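Local coordinates for protein alpha-/beta-galactoside alpha-2,3-sialyltransferase (PDB 2ZWI) that probably transfers sialic acid from CMP-sialic acid to galactosides through an alpha-2,3 linkage, and binds CMP in the cleft of a GT-B fold, at residues 29-34 with 66-71; 75-80 with 94-99; 253-258 with 265-270; 336-341 with 353-358. All blocks are in the same frame, centred on the assembly; numbering follows the deposited sequence.

Contacts 1, 2 and 4 each pack a helix on a strand, the first two on the seven-stranded parallel sheet, contact 4 on the six-stranded one; contact 3 pairs a helix with its following loop, laid against that second sheet where Ile267 meets Phe337 and Phe339. Contacts 1 and 2 lie opposite 3 and 4 across the chain's centre. Contact 2 is buried and wholly aliphatic; contact 1, whose centre is about 10 Å away, is partly buried and joins a methionine to a lysine stem and a leucine. Ile69 CD1 packs on Ile96 CG1 at 3.8 Å. Contact 3 is partly buried and mixes aliphatic groups with a carboxylate, whereas buried contact 4 sets methionine sulfur against a tyrosine.

Contact 1 (29-34 with 66-71); sequences NNKKLI and DSMILT
Met68 reaches out from helix 58-70 and meets two residues of strand 31-36 with different atoms. Its terminal methyl CE lies against the stem of Lys31, 3.7 Å from CG in the conformer described, one of two modelled for this lysine, and there the two side chains cross at about a right angle. With Leu33 the relation changes: the chains slide past each other in opposite directions, and Met68 SD stands 4.2 Å from Leu33 CD2. A bend at the last torsion of Met68 (chi3 78°), following an extended chi2, turns CE out of line with the stem, which gives sulfur and methyl their separate neighbours. The backbones remain well apart, with the CA atoms of Lys31 and Met68 10.2 Å from each other, and the side chains bridge that interval. This is helix-on-sheet packing in a Rossmann-like domain of a GT-B enzyme, where Ile5 on strand 3-10 also touches Met68 and Leu33. In the same conformer Lys31 NZ is hydrogen-bonded to Ser53 OG and, weakly, to Lys32 O. Met68 O accepts from both Thr71 N and Thr71 OG1, the hydroxyl lying 2.6 Å from that oxygen.

Contact 2 (75-80 with 94-99); sequences KKVIIN and KSIEAL
Ile96 carries the helix side of this contact, and its CD1 methyl does the touching. It comes down on Val77 of strand 74-82, the two side chains reaching toward each other tip to tip. CD1 of Ile96 is 3.8 Å from Val77 CG1, 3.9 Å from Val77 CB and 4.1 Å from Val77 CG2, so the methyl rests against the whole branched end of the valine. The near equality of these separations is the evidence for a head-on approach. In Ile96, CG1 stands anti to the carbonyl carbon (chi1 -63°) and chi2 is extended at 168°, which carries CD1 away from the helix toward the strand. Ile79, two residues beyond Val77, touches the same methyl: its own CD1 is 4.2 Å from Ile96 CD1. The CA atoms of Val77 and Ile96 are 8.7 Å apart, a separation spanned by the side chains. Strand 74-82, helix 86-98 and strand 104-110 form a beta-alpha-beta unit of the parallel sheet, and the contact seats this helix on its preceding strand. Ile96 also meets Ile105 on the following strand and Leu65 of helix 58-70. With no hydrogen bond between the segments, and three buried aliphatic side chains in touch, the interface is held by dispersion and the hydrophobic effect.

Contact 3 (253-258 with 265-270); sequences IDILTE and PIITNS
Glu258 leaves helix 249-259 with CG anti to the backbone N (chi1 -165°) and then bends at chi2 (65°), laying its stem beside Ile267 and its carboxylate near Ile266. On the loop side, Ile267 is extended at chi2 (178°), which drives CD1 toward the helix. Ile267 CD1 is 3.4 Å from the backbone oxygen Ile255 O, 3.8 Å from Glu258 CB and 4.1 Å from Ile255 CG2. The side chains of Ile255 and Ile267 are nearly perpendicular, whereas Glu258 passes Ile267 at a slant, with its CG 4.0 Å from Ile267 CG1. Glu258 OE1 passes across the end of Ile266, 3.8 Å from CD1. The carboxylate's polar needs are met just beyond the segments, OE1 by a hydrogen bond with Ser264 OG and OE2 by a salt bridge to Lys261 NZ. Ser264 OG is also hydrogen-bonded to the backbone N atoms of Ile266 and Ile267, tying the glutamate to the start of the loop segment. Phe339 of strand 334-340 touches both Ile255 and Ile267, placing the pair against the sheet. The arrangement is a helix-to-strand connection of a Rossmann-like domain, folding back on its own helix before entering strand 275-279.

Contact 4 (336-341 with 353-358); sequences KFIFYK and QVMIEL
A Met-aromatic contact joins strand 334-340 to helix 350-357 within the nucleotide-binding, Rossmann-like half of this GT-B enzyme. Met355 SD lies beside the ring of Tyr340, 5.0 Å from the ring centroid and 90° off the ring normal, hence at the edge and in the plane. The approach is to the hydroxyl end: SD is 3.2 Å from Tyr340 OH and 3.8 Å from Tyr340 CE2, with the two side chains running obliquely to each other. Met355 bends at its last torsion (chi3 84°), and this turns CE aside from the stem toward Ile338. There CE meets Ile338 CD1 at 3.5 Å, the side chains standing roughly square to each other, and the same methyl is 3.6 Å from Tyr340 OH. Within the strand, Ile338 also supports the tyrosine, its CG2 lying 3.5 Å above the plane of the Tyr340 ring and offset toward the rim. One ring face is thus backed by isoleucine while the edge receives the sulfur. Phe326 of helix 325-328 touches both Ile338 and Met355, and Val366 on the neighbouring strand touches Tyr340. The side chain of Met355 is about 6 Å from that of Ser323, a CMP-binding residue, and about 9 Å from the bound CMP, so the contact lies close to the nucleotide site with no evident part in binding. Tyr340 OH is buried with no hydrogen-bonding partner in the model; the polarisable sulfur beside it probably offsets part of that cost, in an otherwise apolar contact.

Contact 1 (29-34 with 66-71)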
loop_
_atom_site.group_PDB
_atom_site.type_symbol
_atom_site.label_atom_id
_atom_site.label_comp_id
_atom_site.label_asym_id
_atom_site.label_seq_id
_atom_site.Cartn_x
_atom_site.Cartn_y
_atom_site.Cartn_z
ATOM N N ASN A 29 20.419 -13.712 4.896
ATOM C CA ASN A 29 20.585 -14.211 6.267
ATOM C C ASN A 29 20.915 -13.121 7.291
ATOM O O ASN A 29 21.303 -13.420 8.419
ATOM C CB ASN A 29 21.643 -15.311 6.305
ATOM C CG ASN A 29 22.918 -14.902 5.612
ATOM O OD1 ASN A 29 23.396 -13.764 5.770
ATOM N ND2 ASN A 29 23.484 -15.822 4.825
ATOM N N ASN A 30 20.753 -11.857 6.913
ATOM C CA ASN A 30 20.893 -10.771 7.886
ATOM C C ASN A 30 19.840 -10.905 8.976
ATOM O O ASN A 30 18.723 -11.356 8.701
ATOM C CB ASN A 30 20.723 -9.408 7.222
ATOM C CG ASN A 30 21.762 -9.143 6.169
ATOM O OD1 ASN A 30 22.940 -9.427 6.363
ATOM N ND2 ASN A 30 21.333 -8.591 5.044
ATOM N N LYS A 31 20.198 -10.514 10.200
ATOM C CA LYS A 31 19.236 -10.470 11.297
ATOM C C LYS A 31 18.144 -9.464 10.941
ATOM O O LYS A 31 18.431 -8.386 10.418
ATOM C CB LYS A 31 19.919 -10.098 12.620
ATOM C CG LYS A 31 18.974 -10.023 13.837
ATOM C CD LYS A 31 18.573 -11.411 14.338
ATOM C CE LYS A 31 17.545 -11.341 15.460
ATOM N NZ LYS A 31 16.275 -10.688 15.030
ATOM N N LYS A 32 16.893 -9.835 11.202
ATOM C CA LYS A 32 15.762 -8.959 10.892
ATOM C C LYS A 32 14.959 -8.652 12.154
ATOM O O LYS A 32 14.686 -9.551 12.955
ATOM C CB LYS A 32 14.871 -9.605 9.831
ATOM C CG LYS A 32 15.602 -9.864 8.511
ATOM C CD LYS A 32 14.771 -10.679 7.551
ATOM C CE LYS A 32 15.606 -11.134 6.351
ATOM N NZ LYS A 32 16.662 -12.129 6.721
ATOM N N LEU A 33 14.619 -7.379 12.330
ATOM C CA LEU A 33 13.764 -6.914 13.427
ATOM C C LEU A 33 12.455 -6.394 12.825
ATOM O O LEU A 33 12.471 -5.482 11.989
ATOM C CB LEU A 33 14.466 -5.814 14.228
ATOM C CG LEU A 33 15.904 -6.101 14.687
ATOM C CD1 LEU A 33 16.472 -4.909 15.410
ATOM C CD2 LEU A 33 15.974 -7.342 15.568
ATOM N N ILE A 34 11.338 -6.986 13.236
ATOM C CA ILE A 34 10.064 -6.797 12.547
ATOM C C ILE A 34 8.956 -6.311 13.499
ATOM O O ILE A 34 8.778 -6.855 14.598
ATOM C CB ILE A 34 9.607 -8.109 11.851
ATOM C CG1 ILE A 34 10.675 -8.626 10.868
ATOM C CG2 ILE A 34 8.292 -7.907 11.126
ATOM C CD1 ILE A 34 10.376 -10.018 10.323
ATOM N N ASP A 66 19.069 -1.035 19.567
ATOM C CA ASP A 66 20.105 -0.310 20.283
ATOM C C ASP A 66 21.114 -1.217 20.994
ATOM O O ASP A 66 22.310 -0.949 20.962
ATOM C CB ASP A 66 19.473 0.647 21.292
ATOM C CG ASP A 66 18.751 1.805 20.636
ATOM O OD1 ASP A 66 18.859 2.004 19.397
ATOM O OD2 ASP A 66 18.056 2.525 21.380
ATOM N N SER A 67 20.644 -2.280 21.644
ATOM C CA SER A 67 21.584 -3.180 22.322
ATOM C C SER A 67 22.483 -3.900 21.307
ATOM O O SER A 67 23.679 -4.080 21.549
ATOM C CB SER A 67 20.881 -4.151 23.283
ATOM O OG SER A 67 20.009 -5.027 22.600
ATOM N N MET A 68 21.922 -4.276 20.159
ATOM C CA MET A 68 22.723 -4.870 19.076
ATOM C C MET A 68 23.814 -3.917 18.584
ATOM O O MET A 68 24.974 -4.326 18.411
ATOM C CB MET A 68 21.841 -5.302 17.909
ATOM C CG MET A 68 20.884 -6.421 18.266
ATOM S SD MET A 68 19.950 -7.081 16.875
ATOM C CE MET A 68 21.215 -8.110 16.133
ATOM N N ILE A 69 23.444 -2.654 18.361
ATOM C CA ILE A 69 24.406 -1.637 17.927
ATOM C C ILE A 69 25.497 -1.429 18.987
ATOM O O ILE A 69 26.659 -1.181 18.643
ATOM C CB ILE A 69 23.719 -0.305 17.537
ATOM C CG1 ILE A 69 22.900 -0.498 16.257
ATOM C CG2 ILE A 69 24.745 0.794 17.291
ATOM C CD1 ILE A 69 21.859 0.558 16.026
ATOM N N LEU A 70 25.125 -1.564 20.263
ATOM C CA LEU A 70 26.080 -1.384 21.363
ATOM C C LEU A 70 27.184 -2.454 21.429
ATOM O O LEU A 70 28.205 -2.253 22.092
ATOM C CB LEU A 70 25.362 -1.232 22.717
ATOM C CG LEU A 70 24.611 0.086 22.992
ATOM C CD1 LEU A 70 24.171 0.154 24.436
ATOM C CD2 LEU A 70 25.451 1.315 22.658
ATOM N N THR A 71 26.985 -3.569 20.728
ATOM C CA THR A 71 27.990 -4.632 20.634
ATOM C C THR A 71 29.160 -4.237 19.731
ATOM O O THR A 71 30.195 -4.922 19.708
ATOM C CB THR A 71 27.387 -5.961 20.109
ATOM O OG1 THR A 71 27.061 -5.832 18.718
ATOM C CG2 THR A 71 26.135 -6.355 20.909
#

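Contact 2 (75-80 with 94-99)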
loop_
_atom_site.group_PDB
_atom_site.type_symbol
_atom_site.label_atom_id
_atom_site.label_comp_id
_atom_site.label_asym_id
_atom_site.label_seq_id
_atom_site.Cartn_x
_atom_site.Cartn_y
_atom_site.Cartn_z
ATOM N N LYS A 75 27.603 -2.834 11.189
ATOM C CA LYS A 75 28.050 -1.936 10.143
ATOM C C LYS A 75 26.910 -1.048 9.620
ATOM O O LYS A 75 27.073 0.175 9.490
ATOM C CB LYS A 75 28.671 -2.760 9.009
ATOM C CG LYS A 75 28.542 -2.154 7.624
ATOM C CD LYS A 75 29.510 -1.007 7.420
ATOM C CE LYS A 75 30.778 -1.455 6.704
ATOM N NZ LYS A 75 31.489 -0.264 6.153
ATOM N N LYS A 76 25.759 -1.665 9.358
ATOM C CA LYS A 76 24.656 -0.999 8.664
ATOM C C LYS A 76 23.283 -1.420 9.191
ATOM O O LYS A 76 23.088 -2.560 9.591
ATOM C CB LYS A 76 24.755 -1.280 7.154
ATOM C CG LYS A 76 23.543 -0.858 6.313
ATOM C CD LYS A 76 23.803 -0.982 4.816
ATOM C CE LYS A 76 23.822 -2.432 4.339
ATOM N NZ LYS A 76 24.166 -2.545 2.887
ATOM N N VAL A 77 22.336 -0.481 9.171
ATOM C CA VAL A 77 20.920 -0.782 9.414
ATOM C C VAL A 77 20.126 -0.338 8.175
ATOM O O VAL A 77 20.225 0.818 7.728
ATOM C CB VAL A 77 20.373 -0.083 10.702
ATOM C CG1 VAL A 77 18.870 -0.348 10.889
ATOM C CG2 VAL A 77 21.152 -0.540 11.936
ATOM N N ILE A 78 19.380 -1.274 7.596
ATOM C CA ILE A 78 18.426 -0.949 6.549
ATOM C C ILE A 78 17.045 -0.877 7.197
ATOM O O ILE A 78 16.578 -1.857 7.774
ATOM C CB ILE A 78 18.441 -1.990 5.387
ATOM C CG1 ILE A 78 19.879 -2.227 4.887
ATOM C CG2 ILE A 78 17.562 -1.510 4.230
ATOM C CD1 ILE A 78 19.997 -3.327 3.844
ATOM N N ILE A 79 16.410 0.289 7.130
ATOM C CA ILE A 79 15.074 0.458 7.683
ATOM C C ILE A 79 14.038 0.453 6.552
ATOM O O ILE A 79 14.136 1.230 5.602
ATOM C CB ILE A 79 14.926 1.759 8.520
ATOM C CG1 ILE A 79 16.097 1.934 9.501
ATOM C CG2 ILE A 79 13.588 1.756 9.281
ATOM C CD1 ILE A 79 16.260 3.365 10.009
ATOM N N ASN A 80 13.066 -0.448 6.674
ATOM C CA ASN A 80 11.997 -0.598 5.707
ATOM C C ASN A 80 10.687 -0.166 6.372
ATOM O O ASN A 80 10.281 -0.737 7.389
ATOM C CB ASN A 80 11.940 -2.052 5.218
ATOM C CG ASN A 80 13.292 -2.544 4.676
ATOM O OD1 ASN A 80 14.162 -3.010 5.422
ATOM N ND2 ASN A 80 13.461 -2.445 3.373
ATOM N N LYS A 94 16.545 8.458 14.702
ATOM C CA LYS A 94 16.866 9.214 15.915
ATOM C C LYS A 94 17.611 8.347 16.950
ATOM O O LYS A 94 18.654 8.747 17.464
ATOM C CB LYS A 94 15.565 9.798 16.497
ATOM C CG LYS A 94 15.693 10.653 17.769
ATOM C CD LYS A 94 14.636 11.772 17.743
ATOM C CE LYS A 94 13.392 11.467 18.565
ATOM N NZ LYS A 94 13.271 12.433 19.731
ATOM N N SER A 95 17.088 7.151 17.216
ATOM C CA SER A 95 17.655 6.258 18.230
ATOM C C SER A 95 19.044 5.737 17.838
ATOM O O SER A 95 19.952 5.704 18.669
ATOM C CB SER A 95 16.704 5.095 18.518
ATOM O OG SER A 95 15.403 5.567 18.840
ATOM N N ILE A 96 19.203 5.342 16.573
ATOM C CA ILE A 96 20.504 4.909 16.030
ATOM C C ILE A 96 21.573 6.016 16.085
ATOM O O ILE A 96 22.690 5.779 16.578
ATOM C CB ILE A 96 20.380 4.389 14.564
ATOM C CG1 ILE A 96 19.480 3.154 14.496
ATOM C CG2 ILE A 96 21.767 4.088 13.970
ATOM C CD1 ILE A 96 19.085 2.765 13.086
ATOM N N GLU A 97 21.238 7.200 15.563
ATOM C CA GLU A 97 22.156 8.356 15.529
ATOM C C GLU A 97 22.592 8.821 16.922
ATOM O O GLU A 97 23.749 9.218 17.113
ATOM C CB GLU A 97 21.529 9.550 14.790
ATOM C CG GLU A 97 21.158 9.311 13.315
ATOM C CD GLU A 97 22.349 9.370 12.358
ATOM O OE1 GLU A 97 23.517 9.271 12.814
ATOM O OE2 GLU A 97 22.116 9.518 11.131
ATOM N N ALA A 98 21.657 8.781 17.875
ATOM C CA ALA A 98 21.910 9.170 19.272
ATOM C C ALA A 98 23.086 8.405 19.873
ATOM O O ALA A 98 23.923 8.987 20.549
ATOM C CB ALA A 98 20.665 8.954 20.117
ATOM N N LEU A 99 23.130 7.102 19.598
ATOM C CA LEU A 99 24.162 6.211 20.103
ATOM C C LEU A 99 25.577 6.605 19.655
ATOM O O LEU A 99 26.553 6.251 20.316
ATOM C CB LEU A 99 23.851 4.754 19.741
ATOM C CG LEU A 99 22.574 4.105 20.284
ATOM C CD1 LEU A 99 22.425 2.692 19.720
ATOM C CD2 LEU A 99 22.529 4.084 21.822
#

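Contact 3 (253-258 with 265-270)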
loop_
_atom_site.group_PDB
_atom_site.type_symbol
_atom_site.label_atom_id
_atom_site.label_comp_id
_atom_site.label_asym_id
_atom_site.label_seq_id
_atom_site.Cartn_x
_atom_site.Cartn_y
_atom_site.Cartn_z
ATOM N N ILE A 253 -25.534 -1.664 -1.977
ATOM C CA ILE A 253 -26.576 -2.560 -2.513
ATOM C C ILE A 253 -27.217 -1.938 -3.748
ATOM O O ILE A 253 -27.410 -2.617 -4.764
ATOM C CB ILE A 253 -27.666 -2.884 -1.444
ATOM C CG1 ILE A 253 -27.121 -3.843 -0.381
ATOM C CG2 ILE A 253 -28.918 -3.513 -2.078
ATOM C CD1 ILE A 253 -27.856 -3.737 0.974
ATOM N N ASP A 254 -27.532 -0.645 -3.664
ATOM C CA ASP A 254 -28.133 0.099 -4.777
ATOM C C ASP A 254 -27.216 0.175 -6.009
ATOM O O ASP A 254 -27.676 0.004 -7.151
ATOM C CB ASP A 254 -28.531 1.511 -4.335
ATOM C CG ASP A 254 -29.761 1.530 -3.416
ATOM O OD1 ASP A 254 -30.018 2.613 -2.846
ATOM O OD2 ASP A 254 -30.467 0.495 -3.260
ATOM N N ILE A 255 -25.932 0.438 -5.765
ATOM C CA ILE A 255 -24.898 0.429 -6.817
ATOM C C ILE A 255 -24.867 -0.922 -7.520
ATOM O O ILE A 255 -24.776 -0.982 -8.735
ATOM C CB ILE A 255 -23.482 0.738 -6.271
ATOM C CG1 ILE A 255 -23.367 2.199 -5.845
ATOM C CG2 ILE A 255 -22.390 0.442 -7.332
ATOM C CD1 ILE A 255 -22.242 2.454 -4.879
ATOM N N LEU A 256 -24.915 -1.997 -6.750
ATOM C CA LEU A 256 -24.932 -3.337 -7.326
ATOM C C LEU A 256 -26.205 -3.646 -8.126
ATOM O O LEU A 256 -26.136 -4.374 -9.134
ATOM C CB LEU A 256 -24.689 -4.390 -6.260
ATOM C CG LEU A 256 -23.212 -4.560 -5.945
ATOM C CD1 LEU A 256 -23.050 -5.145 -4.538
ATOM C CD2 LEU A 256 -22.512 -5.396 -7.015
ATOM N N THR A 257 -27.352 -3.100 -7.711
ATOM C CA THR A 257 -28.558 -3.335 -8.513
ATOM C C THR A 257 -28.552 -2.530 -9.809
ATOM O O THR A 257 -28.989 -3.036 -10.828
ATOM C CB THR A 257 -29.944 -3.265 -7.769
ATOM O OG1 THR A 257 -30.756 -2.184 -8.265
ATOM C CG2 THR A 257 -29.831 -3.251 -6.290
ATOM N N GLU A 258 -28.010 -1.310 -9.780
ATOM C CA GLU A 258 -27.817 -0.530 -10.998
ATOM C C GLU A 258 -26.820 -1.203 -11.962
ATOM O O GLU A 258 -27.060 -1.277 -13.176
ATOM C CB GLU A 258 -27.365 0.894 -10.652
ATOM C CG GLU A 258 -27.485 1.900 -11.811
ATOM C CD GLU A 258 -28.926 2.146 -12.249
ATOM O OE1 GLU A 258 -29.133 2.632 -13.378
ATOM O OE2 GLU A 258 -29.851 1.850 -11.472
ATOM N N PRO A 265 -28.129 4.098 -17.688
ATOM C CA PRO A 265 -27.491 5.330 -18.156
ATOM C C PRO A 265 -26.358 5.804 -17.243
ATOM O O PRO A 265 -25.606 6.716 -17.615
ATOM C CB PRO A 265 -28.636 6.350 -18.117
ATOM C CG PRO A 265 -29.546 5.849 -17.078
ATOM C CD PRO A 265 -29.464 4.355 -17.115
ATOM N N ILE A 266 -26.270 5.209 -16.054
ATOM C CA ILE A 266 -25.294 5.598 -15.038
ATOM C C ILE A 266 -24.141 4.619 -15.094
ATOM O O ILE A 266 -23.026 4.989 -15.434
ATOM C CB ILE A 266 -25.918 5.585 -13.614
ATOM C CG1 ILE A 266 -27.033 6.637 -13.511
ATOM C CG2 ILE A 266 -24.850 5.829 -12.550
ATOM C CD1 ILE A 266 -28.169 6.253 -12.546
ATOM N N ILE A 267 -24.417 3.363 -14.771
ATOM C CA ILE A 267 -23.406 2.330 -14.887
ATOM C C ILE A 267 -23.513 1.699 -16.283
ATOM O O ILE A 267 -24.204 0.696 -16.469
ATOM C CB ILE A 267 -23.515 1.288 -13.745
ATOM C CG1 ILE A 267 -23.497 1.995 -12.381
ATOM C CG2 ILE A 267 -22.384 0.249 -13.852
ATOM C CD1 ILE A 267 -23.644 1.066 -11.178
ATOM N N THR A 268 -22.839 2.308 -17.258
ATOM C CA THR A 268 -22.895 1.844 -18.652
ATOM C C THR A 268 -22.176 0.505 -18.865
ATOM O O THR A 268 -22.575 -0.281 -19.721
ATOM C CB THR A 268 -22.394 2.920 -19.659
ATOM O OG1 THR A 268 -21.039 3.271 -19.365
ATOM C CG2 THR A 268 -23.268 4.187 -19.586
ATOM N N ASN A 269 -21.135 0.249 -18.071
ATOM C CA ASN A 269 -20.426 -1.039 -18.059
ATOM C C ASN A 269 -21.092 -2.033 -17.132
ATOM O O ASN A 269 -20.761 -2.102 -15.941
ATOM C CB ASN A 269 -18.983 -0.868 -17.584
ATOM C CG ASN A 269 -18.134 -0.100 -18.541
ATOM O OD1 ASN A 269 -17.234 0.642 -18.124
ATOM N ND2 ASN A 269 -18.390 -0.268 -19.836
ATOM N N SER A 270 -22.007 -2.822 -17.687
ATOM C CA SER A 270 -22.838 -3.748 -16.920
ATOM C C SER A 270 -22.084 -4.941 -16.348
ATOM O O SER A 270 -21.105 -5.402 -16.930
ATOM C CB SER A 270 -23.972 -4.278 -17.799
ATOM O OG SER A 270 -24.813 -5.120 -17.035
#

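Contact 4 (336-341 with 353-358)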
loop_
_atom_site.group_PDB
_atom_site.type_symbol
_atom_site.label_atom_id
_atom_site.label_comp_id
_atom_site.label_asym_id
_atom_site.label_seq_id
_atom_site.Cartn_x
_atom_site.Cartn_y
_atom_site.Cartn_z
ATOM N N LYS A 336 -14.704 -1.491 -14.323
ATOM C CA LYS A 336 -15.994 -1.139 -14.911
ATOM C C LYS A 336 -16.592 0.185 -14.424
ATOM O O LYS A 336 -17.273 0.871 -15.187
ATOM C CB LYS A 336 -17.009 -2.284 -14.762
ATOM C CG LYS A 336 -16.672 -3.516 -15.599
ATOM C CD LYS A 336 -17.859 -4.448 -15.695
ATOM C CE LYS A 336 -17.528 -5.711 -16.459
ATOM N NZ LYS A 336 -17.188 -5.445 -17.866
ATOM N N PHE A 337 -16.342 0.535 -13.160
ATOM C CA PHE A 337 -16.875 1.758 -12.544
ATOM C C PHE A 337 -16.250 1.953 -11.163
ATOM O O PHE A 337 -15.885 0.974 -10.512
ATOM C CB PHE A 337 -18.413 1.704 -12.417
ATOM C CG PHE A 337 -18.933 0.491 -11.672
ATOM C CD1 PHE A 337 -19.021 0.493 -10.280
ATOM C CD2 PHE A 337 -19.324 -0.653 -12.364
ATOM C CE1 PHE A 337 -19.490 -0.622 -9.590
ATOM C CE2 PHE A 337 -19.794 -1.773 -11.680
ATOM C CZ PHE A 337 -19.876 -1.752 -10.289
ATOM N N ILE A 338 -16.097 3.206 -10.733
ATOM C CA ILE A 338 -15.780 3.500 -9.330
ATOM C C ILE A 338 -16.735 4.563 -8.793
ATOM O O ILE A 338 -16.927 5.608 -9.422
ATOM C CB ILE A 338 -14.313 3.975 -9.107
ATOM C CG1 ILE A 338 -13.298 3.013 -9.744
ATOM C CG2 ILE A 338 -14.017 4.098 -7.616
ATOM C CD1 ILE A 338 -11.828 3.457 -9.538
ATOM N N PHE A 339 -17.346 4.283 -7.644
ATOM C CA PHE A 339 -18.193 5.258 -6.964
ATOM C C PHE A 339 -17.440 5.934 -5.843
ATOM O O PHE A 339 -16.733 5.288 -5.066
ATOM C CB PHE A 339 -19.476 4.633 -6.414
ATOM C CG PHE A 339 -20.557 4.472 -7.447
ATOM C CD1 PHE A 339 -21.667 5.318 -7.452
ATOM C CD2 PHE A 339 -20.452 3.491 -8.431
ATOM C CE1 PHE A 339 -22.664 5.181 -8.419
ATOM C CE2 PHE A 339 -21.435 3.355 -9.403
ATOM C CZ PHE A 339 -22.546 4.192 -9.395
ATOM N N TYR A 340 -17.625 7.241 -5.768
ATOM C CA TYR A 340 -16.986 8.061 -4.757
ATOM C C TYR A 340 -18.034 8.809 -3.931
ATOM O O TYR A 340 -19.060 9.244 -4.457
ATOM C CB TYR A 340 -16.067 9.080 -5.428
ATOM C CG TYR A 340 -14.965 8.492 -6.286
ATOM C CD1 TYR A 340 -15.181 8.203 -7.637
ATOM C CD2 TYR A 340 -13.700 8.229 -5.745
ATOM C CE1 TYR A 340 -14.155 7.676 -8.435
ATOM C CE2 TYR A 340 -12.675 7.704 -6.530
ATOM C CZ TYR A 340 -12.909 7.435 -7.872
ATOM O OH TYR A 340 -11.893 6.925 -8.653
ATOM N N LYS A 341 -17.766 8.952 -2.636
ATOM C CA LYS A 341 -18.485 9.898 -1.790
ATOM C C LYS A 341 -17.859 11.250 -2.104
ATOM O O LYS A 341 -16.689 11.498 -1.763
ATOM C CB LYS A 341 -18.291 9.532 -0.314
ATOM C CG LYS A 341 -18.807 10.542 0.707
ATOM C CD LYS A 341 -18.001 10.395 1.992
ATOM C CE LYS A 341 -18.525 11.254 3.136
ATOM N NZ LYS A 341 -17.773 10.930 4.400
ATOM N N GLN A 353 -9.442 12.848 -9.294
ATOM C CA GLN A 353 -8.538 13.370 -10.314
ATOM C C GLN A 353 -7.216 12.602 -10.454
ATOM O O GLN A 353 -6.758 12.387 -11.574
ATOM C CB GLN A 353 -8.299 14.879 -10.163
ATOM C CG GLN A 353 -9.545 15.753 -10.376
ATOM C CD GLN A 353 -10.228 15.523 -11.715
ATOM O OE1 GLN A 353 -11.436 15.314 -11.769
ATOM N NE2 GLN A 353 -9.455 15.538 -12.797
ATOM N N VAL A 354 -6.600 12.196 -9.345
ATOM C CA VAL A 354 -5.351 11.412 -9.417
ATOM C C VAL A 354 -5.609 10.059 -10.062
ATOM O O VAL A 354 -4.764 9.536 -10.799
ATOM C CB VAL A 354 -4.681 11.137 -8.041
ATOM C CG1 VAL A 354 -3.203 10.777 -8.236
ATOM C CG2 VAL A 354 -4.775 12.309 -7.139
ATOM N N MET A 355 -6.778 9.483 -9.789
ATOM C CA MET A 355 -7.134 8.173 -10.350
ATOM C C MET A 355 -7.405 8.278 -11.853
ATOM O O MET A 355 -7.036 7.382 -12.621
ATOM C CB MET A 355 -8.294 7.537 -9.581
ATOM C CG MET A 355 -7.880 7.118 -8.152
ATOM S SD MET A 355 -9.183 6.441 -7.096
ATOM C CE MET A 355 -9.184 4.732 -7.624
ATOM N N ILE A 356 -8.010 9.385 -12.280
ATOM C CA ILE A 356 -8.160 9.639 -13.722
ATOM C C ILE A 356 -6.797 9.827 -14.399
ATOM O O ILE A 356 -6.513 9.185 -15.420
ATOM C CB ILE A 356 -9.117 10.824 -14.007
ATOM C CG1 ILE A 356 -10.566 10.404 -13.736
ATOM C CG2 ILE A 356 -8.955 11.335 -15.442
ATOM C CD1 ILE A 356 -11.540 11.597 -13.575
ATOM N N GLU A 357 -5.954 10.683 -13.820
ATOM C CA GLU A 357 -4.619 10.971 -14.385
ATOM C C GLU A 357 -3.734 9.734 -14.543
ATOM O O GLU A 357 -2.961 9.636 -15.507
ATOM C CB GLU A 357 -3.885 12.037 -13.564
ATOM C CG GLU A 357 -4.532 13.419 -13.613
ATOM C CD GLU A 357 -4.665 13.956 -15.035
ATOM O OE1 GLU A 357 -5.794 14.303 -15.450
ATOM O OE2 GLU A 357 -3.635 14.007 -15.738
ATOM N N LEU A 358 -3.865 8.792 -13.611
ATOM C CA LEU A 358 -3.108 7.534 -13.638
ATOM C C LEU A 358 -3.741 6.445 -14.499
ATOM O O LEU A 358 -3.242 5.318 -14.556
ATOM C CB LEU A 358 -2.929 7.008 -12.211
ATOM C CG LEU A 358 -1.919 7.785 -11.364
ATOM C CD1 LEU A 358 -2.092 7.419 -9.912
ATOM C CD2 LEU A 358 -0.509 7.468 -11.826
#